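Long-range contacts in pyroglutatmate porin OpdO (Pseudomonas aeruginosa, PDB 3SZV), which probably forms an outer-membrane channel of the OprD porin family, a beta-barrel through which small carboxylate solutes such as pyroglutamate are thought to pass: residues A191-G197 with L209-K215; I217-T221 with Y286-A290; R147-L151 with R162-L166; F222-H227 with K238-F243. One frame throughout, in Å; residues are numbered along the deposited sequence.

Interaction 1: A191-G197 with L209-K215. With C8E ((hydroxyethyloxy)tri(ethyloxy)octane), chain I; C8E ((hydroxyethyloxy)tri(ethyloxy)octane), chain B.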
# COMPACT_ATOMS: atom_id res chain seq x y z
N ALA A 191 -4.59 11.82 -14.98
CA ALA A 191 -3.50 10.96 -15.43
C ALA A 191 -2.37 10.86 -14.43
O ALA A 191 -1.81 11.87 -14.00
CB ALA A 191 -2.96 11.43 -16.79
N PHE A 192 -2.04 9.64 -14.04
CA PHE A 192 -0.81 9.38 -13.33
C PHE A 192 0.05 8.44 -14.15
O PHE A 192 -0.40 7.35 -14.53
CB PHE A 192 -1.02 8.79 -11.94
CG PHE A 192 0.26 8.67 -11.16
CD1 PHE A 192 0.96 7.47 -11.12
CD2 PHE A 192 0.80 9.78 -10.55
CE1 PHE A 192 2.17 7.38 -10.45
CE2 PHE A 192 2.00 9.71 -9.87
CZ PHE A 192 2.69 8.50 -9.82
N ASP A 193 1.27 8.87 -14.45
CA ASP A 193 2.19 8.08 -15.23
C ASP A 193 3.48 7.91 -14.46
O ASP A 193 3.98 8.86 -13.86
CB ASP A 193 2.49 8.79 -16.55
CG ASP A 193 1.28 8.90 -17.44
OD1 ASP A 193 0.88 7.88 -18.02
OD2 ASP A 193 0.71 10.01 -17.56
N PHE A 194 4.05 6.71 -14.47
CA PHE A 194 5.37 6.52 -13.89
C PHE A 194 6.11 5.40 -14.59
O PHE A 194 5.52 4.54 -15.25
CB PHE A 194 5.30 6.23 -12.39
CG PHE A 194 5.16 4.76 -12.05
CD1 PHE A 194 6.28 3.97 -11.82
CD2 PHE A 194 3.90 4.16 -11.97
CE1 PHE A 194 6.17 2.62 -11.52
CE2 PHE A 194 3.79 2.79 -11.67
CZ PHE A 194 4.93 2.02 -11.45
N ALA A 195 7.43 5.43 -14.47
CA ALA A 195 8.26 4.30 -14.81
C ALA A 195 9.35 4.21 -13.77
O ALA A 195 9.75 5.23 -13.18
CB ALA A 195 8.84 4.44 -16.21
N GLY A 196 9.85 3.01 -13.53
CA GLY A 196 10.86 2.85 -12.51
C GLY A 196 11.58 1.53 -12.61
O GLY A 196 11.06 0.55 -13.19
N GLY A 197 12.78 1.49 -12.05
CA GLY A 197 13.57 0.29 -12.02
C GLY A 197 14.02 -0.04 -10.62
O GLY A 197 14.34 0.86 -9.83
N LEU A 209 15.04 3.55 -8.73
CA LEU A 209 14.81 4.90 -9.25
C LEU A 209 13.47 4.90 -9.98
O LEU A 209 13.29 4.14 -10.95
CB LEU A 209 15.96 5.31 -10.18
CG LEU A 209 15.88 6.73 -10.74
CD1 LEU A 209 16.07 7.75 -9.62
CD2 LEU A 209 16.92 6.91 -11.82
N HIS A 210 12.54 5.73 -9.51
CA HIS A 210 11.19 5.82 -10.09
C HIS A 210 10.87 7.27 -10.38
O HIS A 210 11.17 8.15 -9.57
CB HIS A 210 10.15 5.26 -9.13
CG HIS A 210 10.24 3.77 -8.96
ND1 HIS A 210 9.23 2.91 -9.35
CD2 HIS A 210 11.23 2.99 -8.48
CE1 HIS A 210 9.59 1.67 -9.11
NE2 HIS A 210 10.80 1.68 -8.57
N GLN A 211 10.26 7.53 -11.52
CA GLN A 211 9.93 8.89 -11.92
C GLN A 211 8.48 8.93 -12.37
O GLN A 211 8.04 8.07 -13.15
CB GLN A 211 10.85 9.30 -13.05
CG GLN A 211 10.65 10.70 -13.58
CD GLN A 211 11.75 11.09 -14.56
OE1 GLN A 211 12.93 10.84 -14.32
NE2 GLN A 211 11.36 11.69 -15.67
N GLY A 212 7.73 9.92 -11.91
CA GLY A 212 6.30 9.94 -12.15
C GLY A 212 5.72 11.33 -12.21
O GLY A 212 6.37 12.32 -11.88
N ARG A 213 4.47 11.40 -12.64
CA ARG A 213 3.77 12.66 -12.81
C ARG A 213 2.29 12.44 -12.57
O ARG A 213 1.67 11.57 -13.19
CB ARG A 213 3.99 13.18 -14.24
CG ARG A 213 3.18 14.43 -14.58
CD ARG A 213 3.31 14.81 -16.04
NE ARG A 213 2.61 13.87 -16.91
CZ ARG A 213 2.50 14.00 -18.23
NH1 ARG A 213 3.06 15.04 -18.85
NH2 ARG A 213 1.85 13.08 -18.93
N LEU A 214 1.73 13.23 -11.67
CA LEU A 214 0.28 13.35 -11.56
C LEU A 214 -0.05 14.60 -12.39
O LEU A 214 0.15 15.74 -11.94
CB LEU A 214 -0.14 13.49 -10.11
CG LEU A 214 -1.65 13.47 -9.83
CD1 LEU A 214 -2.28 12.17 -10.34
CD2 LEU A 214 -1.91 13.62 -8.35
N LYS A 215 -0.49 14.37 -13.62
CA LYS A 215 -0.60 15.43 -14.63
C LYS A 215 -1.42 16.61 -14.12
O LYS A 215 -2.50 16.44 -13.55
CB LYS A 215 -1.20 14.87 -15.92
CG LYS A 215 -1.12 15.84 -17.10
CD LYS A 215 -1.71 15.24 -18.37
CE LYS A 215 -1.67 16.24 -19.52
NZ LYS A 215 -2.40 15.74 -20.73
C4 C8E I . 10.31 14.75 -10.83
C5 C8E I . 10.13 14.40 -12.30
C6 C8E I . 9.02 13.36 -12.45
C7 C8E I . 8.19 13.59 -13.70
C8 C8E I . 8.90 13.17 -14.98
O9 C8E I . 7.95 12.63 -15.89
C10 C8E I . 7.37 11.43 -15.44
C11 C8E I . 7.62 10.42 -16.55
O12 C8E I . 7.20 9.11 -16.24
C13 C8E I . 7.02 8.39 -17.44
C14 C8E I . 5.91 7.36 -17.32
O15 C8E I . 5.98 6.49 -18.43
C16 C8E I . 4.73 5.97 -18.83
C17 C8E I . 4.65 4.50 -18.42
O18 C8E I . 3.50 3.88 -18.94
C19 C8E I . 3.77 2.65 -19.57
C20 C8E I . 2.88 1.56 -18.98
O21 C8E I . 1.95 1.12 -19.96
C3 C8E B . 10.32 8.27 -16.54
C4 C8E B . 11.49 7.35 -16.88
C5 C8E B . 12.27 6.97 -15.64
C6 C8E B . 13.23 5.82 -15.94
C7 C8E B . 13.27 4.83 -14.79
C8 C8E B . 14.65 4.74 -14.16
O9 C8E B . 15.18 3.46 -14.39
C10 C8E B . 16.47 3.31 -13.85
C11 C8E B . 16.38 2.22 -12.78
O12 C8E B . 17.63 1.61 -12.55
C13 C8E B . 17.73 1.13 -11.23
C14 C8E B . 19.01 1.62 -10.58
O15 C8E B . 18.70 2.82 -9.90
C16 C8E B . 19.76 3.74 -9.88
C17 C8E B . 19.54 4.63 -8.66
O18 C8E B . 20.32 4.20 -7.57
C19 C8E B . 20.36 5.20 -6.57
C20 C8E B . 20.53 4.58 -5.19
O21 C8E B . 21.08 5.56 -4.34
O HOH W 1 0.86 12.02 -15.91

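Interaction 2: I217-T221 with Y286-A290. With C8E ((hydroxyethyloxy)tri(ethyloxy)octane), chain I.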
# COMPACT_ATOMS: atom_id res chain seq x y z
N ILE A 217 -0.73 18.48 -11.67
CA ILE A 217 -0.53 18.72 -10.24
C ILE A 217 0.96 18.68 -9.88
O ILE A 217 1.54 19.71 -9.56
CB ILE A 217 -1.33 17.77 -9.33
CG1 ILE A 217 -2.82 17.83 -9.70
CG2 ILE A 217 -1.13 18.17 -7.87
CD1 ILE A 217 -3.69 16.89 -8.86
N TYR A 218 1.59 17.51 -9.96
CA TYR A 218 2.98 17.42 -9.55
C TYR A 218 3.81 16.41 -10.35
O TYR A 218 3.27 15.50 -10.99
CB TYR A 218 3.09 17.12 -8.04
CG TYR A 218 2.71 15.71 -7.62
CD1 TYR A 218 3.57 14.64 -7.84
CD2 TYR A 218 1.49 15.45 -7.00
CE1 TYR A 218 3.23 13.33 -7.45
CE2 TYR A 218 1.13 14.14 -6.61
CZ TYR A 218 2.01 13.10 -6.84
OH TYR A 218 1.64 11.83 -6.45
N ARG A 219 5.12 16.60 -10.31
CA ARG A 219 6.09 15.62 -10.79
C ARG A 219 6.87 15.16 -9.57
O ARG A 219 7.17 15.96 -8.68
CB ARG A 219 7.07 16.26 -11.78
CG ARG A 219 6.42 16.88 -13.01
CD ARG A 219 7.45 17.70 -13.81
NE ARG A 219 6.80 18.40 -14.91
CZ ARG A 219 7.46 19.12 -15.82
NH1 ARG A 219 8.77 19.23 -15.76
NH2 ARG A 219 6.79 19.72 -16.80
N GLN A 220 7.22 13.88 -9.51
CA GLN A 220 7.96 13.36 -8.38
C GLN A 220 8.94 12.28 -8.82
O GLN A 220 8.61 11.44 -9.65
CB GLN A 220 6.99 12.80 -7.34
CG GLN A 220 7.61 12.42 -6.00
CD GLN A 220 6.55 12.00 -5.01
OE1 GLN A 220 5.68 11.21 -5.35
NE2 GLN A 220 6.60 12.54 -3.80
N THR A 221 10.14 12.31 -8.26
CA THR A 221 11.14 11.29 -8.50
C THR A 221 11.58 10.72 -7.17
O THR A 221 11.75 11.47 -6.20
CB THR A 221 12.34 11.86 -9.26
OG1 THR A 221 11.88 12.36 -10.52
CG2 THR A 221 13.42 10.79 -9.49
N TYR A 286 4.50 16.26 1.79
CA TYR A 286 4.80 15.19 0.84
C TYR A 286 3.61 14.88 -0.06
O TYR A 286 2.55 14.50 0.42
CB TYR A 286 5.16 13.95 1.62
CG TYR A 286 5.63 12.80 0.77
CD1 TYR A 286 6.88 12.83 0.16
CD2 TYR A 286 4.84 11.66 0.59
CE1 TYR A 286 7.36 11.78 -0.59
CE2 TYR A 286 5.31 10.59 -0.19
CZ TYR A 286 6.57 10.66 -0.76
OH TYR A 286 7.08 9.63 -1.52
N PRO A 287 3.79 15.03 -1.38
CA PRO A 287 2.63 14.79 -2.24
C PRO A 287 2.48 13.32 -2.59
O PRO A 287 3.47 12.59 -2.73
CB PRO A 287 2.97 15.59 -3.50
CG PRO A 287 4.47 15.58 -3.55
CD PRO A 287 4.92 15.63 -2.10
N TYR A 288 1.22 12.90 -2.71
CA TYR A 288 0.86 11.57 -3.19
C TYR A 288 -0.59 11.60 -3.58
O TYR A 288 -1.32 12.52 -3.23
CB TYR A 288 1.12 10.48 -2.14
CG TYR A 288 0.54 10.62 -0.74
CD1 TYR A 288 -0.53 9.84 -0.33
CD2 TYR A 288 1.13 11.47 0.20
CE1 TYR A 288 -1.01 9.92 0.97
CE2 TYR A 288 0.66 11.54 1.50
CZ TYR A 288 -0.41 10.77 1.88
OH TYR A 288 -0.90 10.78 3.15
N ILE A 289 -1.03 10.56 -4.30
CA ILE A 289 -2.41 10.50 -4.73
C ILE A 289 -3.34 10.36 -3.52
O ILE A 289 -3.17 9.48 -2.67
CB ILE A 289 -2.59 9.33 -5.70
CG1 ILE A 289 -1.93 9.67 -7.03
CG2 ILE A 289 -4.06 9.03 -5.91
CD1 ILE A 289 -1.69 8.46 -7.91
N ALA A 290 -4.31 11.27 -3.40
CA ALA A 290 -5.24 11.22 -2.28
C ALA A 290 -5.98 9.89 -2.25
O ALA A 290 -6.43 9.41 -3.30
CB ALA A 290 -6.26 12.38 -2.36
C4 C8E I . 10.31 14.75 -10.83
C5 C8E I . 10.13 14.40 -12.30
C6 C8E I . 9.02 13.36 -12.45
C7 C8E I . 8.19 13.59 -13.70
C8 C8E I . 8.90 13.17 -14.98
O9 C8E I . 7.95 12.63 -15.89
C10 C8E I . 7.37 11.43 -15.44
C11 C8E I . 7.62 10.42 -16.55
O12 C8E I . 7.20 9.11 -16.24
C13 C8E I . 7.02 8.39 -17.44
C14 C8E I . 5.91 7.36 -17.32
O15 C8E I . 5.98 6.49 -18.43
C16 C8E I . 4.73 5.97 -18.83
C17 C8E I . 4.65 4.50 -18.42
O18 C8E I . 3.50 3.88 -18.94
C19 C8E I . 3.77 2.65 -19.57
C20 C8E I . 2.88 1.56 -18.98
O21 C8E I . 1.95 1.12 -19.96
O HOH W 2 4.02 9.80 -3.65

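Interaction 3: R147-L151 with R162-L166. With C8E ((hydroxyethyloxy)tri(ethyloxy)octane), chain I.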
# COMPACT_ATOMS: atom_id res chain seq x y z
N ARG A 147 -7.78 2.51 -12.21
CA ARG A 147 -8.04 2.12 -13.59
C ARG A 147 -6.83 2.51 -14.42
O ARG A 147 -6.36 3.65 -14.36
CB ARG A 147 -9.29 2.83 -14.14
CG ARG A 147 -9.76 2.23 -15.46
CD ARG A 147 -11.01 2.91 -15.99
NE ARG A 147 -10.67 4.10 -16.77
CZ ARG A 147 -11.48 4.65 -17.66
NH1 ARG A 147 -12.69 4.13 -17.87
NH2 ARG A 147 -11.09 5.71 -18.35
N GLY A 148 -6.30 1.57 -15.19
CA GLY A 148 -5.18 1.91 -16.04
C GLY A 148 -4.46 0.72 -16.63
O GLY A 148 -5.02 -0.38 -16.71
N ALA A 149 -3.22 0.95 -17.03
CA ALA A 149 -2.38 -0.10 -17.58
C ALA A 149 -1.09 -0.16 -16.78
O ALA A 149 -0.50 0.89 -16.45
CB ALA A 149 -2.10 0.17 -19.05
N LEU A 150 -0.65 -1.37 -16.46
CA LEU A 150 0.55 -1.60 -15.66
C LEU A 150 1.40 -2.65 -16.35
O LEU A 150 0.94 -3.74 -16.67
CB LEU A 150 0.17 -2.08 -14.25
CG LEU A 150 1.31 -2.59 -13.36
CD1 LEU A 150 2.24 -1.45 -12.97
CD2 LEU A 150 0.75 -3.28 -12.11
N LEU A 151 2.66 -2.29 -16.59
CA LEU A 151 3.60 -3.19 -17.26
C LEU A 151 4.72 -3.56 -16.30
O LEU A 151 5.29 -2.69 -15.63
CB LEU A 151 4.17 -2.51 -18.51
CG LEU A 151 5.20 -3.30 -19.32
CD1 LEU A 151 4.62 -4.60 -19.87
CD2 LEU A 151 5.73 -2.42 -20.44
N ARG A 162 9.17 -1.34 -14.18
CA ARG A 162 7.72 -1.21 -14.14
C ARG A 162 7.30 0.14 -14.68
O ARG A 162 8.05 1.12 -14.62
CB ARG A 162 7.19 -1.37 -12.72
CG ARG A 162 7.17 -2.82 -12.24
CD ARG A 162 6.70 -2.89 -10.79
NE ARG A 162 7.66 -2.24 -9.90
CZ ARG A 162 7.41 -1.90 -8.64
NH1 ARG A 162 6.20 -2.13 -8.13
NH2 ARG A 162 8.36 -1.32 -7.90
N GLY A 163 6.10 0.20 -15.23
CA GLY A 163 5.54 1.47 -15.64
C GLY A 163 4.04 1.37 -15.63
O GLY A 163 3.48 0.28 -15.78
N ALA A 164 3.38 2.51 -15.46
CA ALA A 164 1.93 2.52 -15.48
C ALA A 164 1.40 3.83 -16.02
O ALA A 164 2.04 4.89 -15.87
CB ALA A 164 1.36 2.25 -14.09
N HIS A 165 0.23 3.74 -16.64
CA HIS A 165 -0.61 4.89 -16.94
C HIS A 165 -1.95 4.64 -16.26
O HIS A 165 -2.64 3.69 -16.61
CB HIS A 165 -0.81 5.05 -18.44
CG HIS A 165 -1.84 6.07 -18.78
ND1 HIS A 165 -1.60 7.43 -18.69
CD2 HIS A 165 -3.13 5.95 -19.19
CE1 HIS A 165 -2.69 8.09 -19.04
NE2 HIS A 165 -3.63 7.22 -19.34
N LEU A 166 -2.30 5.50 -15.30
CA LEU A 166 -3.54 5.37 -14.55
C LEU A 166 -4.42 6.56 -14.87
O LEU A 166 -3.91 7.69 -15.00
CB LEU A 166 -3.28 5.35 -13.05
CG LEU A 166 -2.17 4.44 -12.53
CD1 LEU A 166 -2.00 4.59 -11.02
CD2 LEU A 166 -2.42 2.98 -12.93
C4 C8E I . 10.31 14.75 -10.83
C5 C8E I . 10.13 14.40 -12.30
C6 C8E I . 9.02 13.36 -12.45
C7 C8E I . 8.19 13.59 -13.70
C8 C8E I . 8.90 13.17 -14.98
O9 C8E I . 7.95 12.63 -15.89
C10 C8E I . 7.37 11.43 -15.44
C11 C8E I . 7.62 10.42 -16.55
O12 C8E I . 7.20 9.11 -16.24
C13 C8E I . 7.02 8.39 -17.44
C14 C8E I . 5.91 7.36 -17.32
O15 C8E I . 5.98 6.49 -18.43
C16 C8E I . 4.73 5.97 -18.83
C17 C8E I . 4.65 4.50 -18.42
O18 C8E I . 3.50 3.88 -18.94
C19 C8E I . 3.77 2.65 -19.57
C20 C8E I . 2.88 1.56 -18.98
O21 C8E I . 1.95 1.12 -19.96

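Interaction 4: F222-H227 with K238-F243. With C8E ((hydroxyethyloxy)tri(ethyloxy)octane), chain H.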
# COMPACT_ATOMS: atom_id res chain seq x y z
N PHE A 222 11.76 9.40 -7.13
CA PHE A 222 12.15 8.66 -5.93
C PHE A 222 13.42 7.88 -6.21
O PHE A 222 13.54 7.20 -7.24
CB PHE A 222 11.03 7.68 -5.53
CG PHE A 222 11.45 6.63 -4.51
CD1 PHE A 222 11.25 6.85 -3.16
CD2 PHE A 222 12.06 5.44 -4.91
CE1 PHE A 222 11.65 5.89 -2.22
CE2 PHE A 222 12.44 4.48 -3.98
CZ PHE A 222 12.23 4.71 -2.63
N ALA A 223 14.39 7.97 -5.30
CA ALA A 223 15.55 7.09 -5.33
C ALA A 223 15.60 6.34 -4.02
O ALA A 223 15.32 6.90 -2.96
CB ALA A 223 16.83 7.90 -5.54
N GLY A 224 15.96 5.07 -4.08
CA GLY A 224 16.03 4.26 -2.88
C GLY A 224 17.19 3.29 -2.92
O GLY A 224 17.64 2.88 -3.99
N LEU A 225 17.69 2.94 -1.74
CA LEU A 225 18.76 1.95 -1.64
C LEU A 225 18.38 1.08 -0.47
O LEU A 225 18.14 1.60 0.63
CB LEU A 225 20.10 2.65 -1.38
CG LEU A 225 21.38 1.85 -1.61
CD1 LEU A 225 21.45 1.33 -3.04
CD2 LEU A 225 22.61 2.70 -1.28
N VAL A 226 18.32 -0.23 -0.69
CA VAL A 226 17.93 -1.15 0.37
C VAL A 226 18.98 -2.25 0.47
O VAL A 226 19.27 -2.95 -0.51
CB VAL A 226 16.56 -1.79 0.09
CG1 VAL A 226 16.20 -2.77 1.18
CG2 VAL A 226 15.49 -0.70 -0.01
N HIS A 227 19.57 -2.37 1.66
CA HIS A 227 20.58 -3.37 1.92
C HIS A 227 20.05 -4.37 2.92
O HIS A 227 19.53 -4.01 3.98
CB HIS A 227 21.86 -2.73 2.46
CG HIS A 227 22.94 -3.72 2.73
ND1 HIS A 227 23.26 -4.15 4.00
CD2 HIS A 227 23.77 -4.39 1.89
CE1 HIS A 227 24.24 -5.03 3.93
NE2 HIS A 227 24.57 -5.19 2.66
N LYS A 238 17.99 -5.02 7.93
CA LYS A 238 17.61 -4.39 6.68
C LYS A 238 17.77 -2.88 6.85
O LYS A 238 17.29 -2.30 7.83
CB LYS A 238 16.15 -4.72 6.32
CG LYS A 238 15.69 -4.21 4.97
CD LYS A 238 14.21 -4.52 4.74
CE LYS A 238 13.67 -3.85 3.49
NZ LYS A 238 12.19 -4.05 3.32
N SER A 239 18.46 -2.26 5.90
CA SER A 239 18.65 -0.81 5.91
C SER A 239 17.98 -0.25 4.67
O SER A 239 18.32 -0.64 3.56
CB SER A 239 20.14 -0.47 5.88
OG SER A 239 20.81 -0.99 7.01
N ASP A 240 17.03 0.66 4.87
CA ASP A 240 16.14 1.12 3.80
C ASP A 240 16.22 2.65 3.75
O ASP A 240 15.75 3.33 4.66
CB ASP A 240 14.72 0.61 4.11
CG ASP A 240 13.66 1.01 3.08
OD1 ASP A 240 13.84 1.98 2.33
OD2 ASP A 240 12.61 0.32 3.08
N LEU A 241 16.87 3.17 2.71
CA LEU A 241 17.07 4.61 2.54
C LEU A 241 16.22 5.12 1.38
O LEU A 241 16.21 4.52 0.30
CB LEU A 241 18.54 4.92 2.25
CG LEU A 241 19.54 4.40 3.27
CD1 LEU A 241 20.95 4.81 2.85
CD2 LEU A 241 19.19 4.95 4.65
N ARG A 242 15.56 6.25 1.58
CA ARG A 242 14.61 6.79 0.60
C ARG A 242 14.79 8.27 0.42
O ARG A 242 14.98 9.01 1.39
CB ARG A 242 13.17 6.54 1.07
CG ARG A 242 12.86 5.07 1.31
CD ARG A 242 11.41 4.85 1.68
NE ARG A 242 11.25 3.46 2.10
CZ ARG A 242 10.10 2.94 2.54
NH1 ARG A 242 9.01 3.69 2.56
NH2 ARG A 242 10.05 1.68 2.94
N PHE A 243 14.71 8.73 -0.82
CA PHE A 243 14.72 10.17 -1.05
C PHE A 243 13.83 10.50 -2.23
O PHE A 243 14.00 9.94 -3.31
CB PHE A 243 16.14 10.69 -1.31
CG PHE A 243 16.21 12.19 -1.36
CD1 PHE A 243 16.32 12.92 -0.19
CD2 PHE A 243 16.11 12.87 -2.56
CE1 PHE A 243 16.37 14.31 -0.22
CE2 PHE A 243 16.15 14.26 -2.60
CZ PHE A 243 16.28 14.97 -1.43
O12 C8E H . 19.69 13.99 3.26
C13 C8E H . 19.61 13.49 1.95
C14 C8E H . 20.14 12.07 1.87
O15 C8E H . 19.56 11.43 0.75
C16 C8E H . 19.47 10.03 0.86
C17 C8E H . 20.16 9.38 -0.34
O18 C8E H . 19.91 7.98 -0.35
C19 C8E H . 18.65 7.66 -0.91
C20 C8E H . 18.86 6.85 -2.19
O21 C8E H . 20.20 6.96 -2.62
O HOH W 3 21.73 -3.61 6.39

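Interaction 1: A191-G197 with L209-K215
Seven backbone hydrogen bonds tie segments 191-197 and 209-215, whose antiparallel strands approach to 4.6 Å (axes) at 175°. Three hydrogen-bonded pairs satisfy each other in both directions: Asp193 N to Arg213 O (3.0 Å) and Arg213 N to Asp193 O (2.9 Å), Ala195 with Gln211, and Gly197 with Leu209. Lys215 N to Ala191 O (2.9 Å) adds the seventh. Between them, CA-H...O contacts such as Phe194 CA to Gln211 O (3.2 Å) fill the non-hydrogen-bonded positions. On the face of Asp193, Ala195 and Gln211, the Asp193 carboxylate has several partners: OD1 bonds to the His165 ring, while OD2 makes a long salt bridge to Arg213 NH2 (3.5 Å). A water accepts from Arg213 NE (2.7 Å) and lies 2.6 Å from Asp193 OD2 and 2.9 Å from Arg213 O. Detergent lies along this face, C8 of C8E chain I being 3.0 Å from Gln211 NE2, as expected for the lipid-facing wall of a porin barrel. The other face carries Phe192, Phe194, His210 and Leu214. Gly196 CA sits over the His210 ring, 3.7 Å from its centroid, a CH-pi contact that a side chain at Gly196 would obstruct; His210 NE2 bonds to Asp198. The hairpin's outer edges continue the barrel: Phe192, Phe194 and Gly196 pair with strand 159-170, His210 and Gly212 with strand 218-230.

Interaction 2: I217-T221 with Y286-A290
A proline meets a tyrosine face with its CB: Pro287 CB stands 4.0 Å from the centroid of the Tyr218 ring, 18° off its normal, a CH-pi contact made by a loop residue on a barrel strand. The closest atoms of the pair are Tyr218 CD2 and Pro287 CB, 3.8 Å apart. Beyond the proline, Tyr218 OH reaches the next residues of the loop, 3.4 Å from Tyr288 CA and 3.7 Å from Ile289 N. No strand pairing joins the two segments; even Tyr218 and Pro287 keep their CA atoms 7.8 Å apart, so side chains bridge the gap. Segment 286-290 belongs to the long connection between strands 271-281 and 311-320, which folds against the inner side of the beta-barrel wall, whereas Arg219 points away from it toward the detergent-covered side. Ile217 and Tyr218 both face Leu214, forming a classic beta bulge at the start of strand 218-230. Further along, Gln220 NE2 gives a weak hydrogen bond to Pro287 O (3.3 Å), and a water bridges the two residues, 2.8 Å from Gln220 OE1 and 3.0 Å from Pro287 O. Gln220 NE2 also lies 3.4 Å from Tyr286 CE1, while the Tyr288 hydroxyl turns to Asp304.

Interaction 3: R147-L151 with R162-L166
This is a hairpin of the porin beta-barrel, strand 149-156 returning as strand 159-170, met here beside a corner in the chain at Gly148. The strands run antiparallel at 175°, 4.7 Å apart. Ala149 and His165 exchange two hydrogen bonds, Ala149 N to His165 O (2.8 Å) and His165 N to Ala149 O (2.9 Å); Leu151 and Gly163 do likewise, with Leu151 N to Gly163 O at 2.8 Å. At the corner, Gly148 CA comes within 3.2 Å of His165 O, and its backbone angles and tight packing leave no room for a CB. Leu150 CD1 meets Ala164 CB (4.0 Å) on the face shared with Leu166. The opposite face carries Ala149, Leu151 and His165, and detergent C8E chain I crosses it at Gly163, with C20 3.5 Å from Gly163 O. On one flank, Gly148 and Leu150 bond to the backbone around strand 120-124; on the other, Arg162 pairs with Gly196 of strand 186-200.

Interaction 4: F222-H227 with K238-F243
The shortest polar links are backbone ones: Ala223 N to Phe243 O and Ser239 N to His227 O, each 2.8 Å. They belong to three complete hydrogen-bonded pairs, Ala223 with Phe243, Leu225 with Leu241 and His227 with Ser239, six bonds in all across antiparallel strands 4.7 Å apart at 176°. Within segment 238-243, Asp240 and Arg242 form a two-pronged salt bridge, Arg242 NE to Asp240 OD1 at 3.0 Å and Arg242 NH2 to Asp240 OD2 at 2.9 Å. The same arginine makes a cation-pi contact with Tyr295. A water near the end of the contact links His227 ND1 (2.9 Å) and Ser239 OG (2.8 Å), and gives a longer bond to His227 O (3.3 Å). Packing on the salt-bridge face is partly aliphatic: Phe222 CE1 touches Arg242 CB (3.7 Å), and Val226 CG1 lies against Lys238 CE (3.6 Å). Gly224 leaves space that the Phe222 ring uses, since a CB there would clash with Phe222 CZ. Across the sheet, the side of Ala223, Leu225, Leu241 and Phe243 is apolar, giving way to His227 and Ser239 at its end; Phe243 CD1 is 3.7 Å from O15 of C8E chain H. Charge on one face and detergent on the other give this hairpin the two-sided character of a porin wall, with the Asp240-Arg242 pair consistent with a water-filled interior and the apolar side with membrane lipid.

Interactions 1, 3 and 4 pair strands within one barrel wall; interaction 2 sets a loop against it. Interactions 3 and 1, with centres 9 Å apart, are joined directly: Phe192 O lies 2.8 Å from Leu166 N, and Asp193 OD1 lies 2.6 Å from His165 ND1. Interaction 1 passes into interaction 2 through Gly212 N and Gln220 O (2.9 Å), and into interaction 4 through His210 O and Phe222 N (2.8 Å). Strand 218-230 carries both interactions 2 and 4, whose centres lie 19 Å apart, and 4 is nested in the loop that 2 closes. The same detergent, C8E chain I, touches interactions 1, 2 and 3. Interactions 3 and 4 stay about 8 Å apart at their nearest atoms.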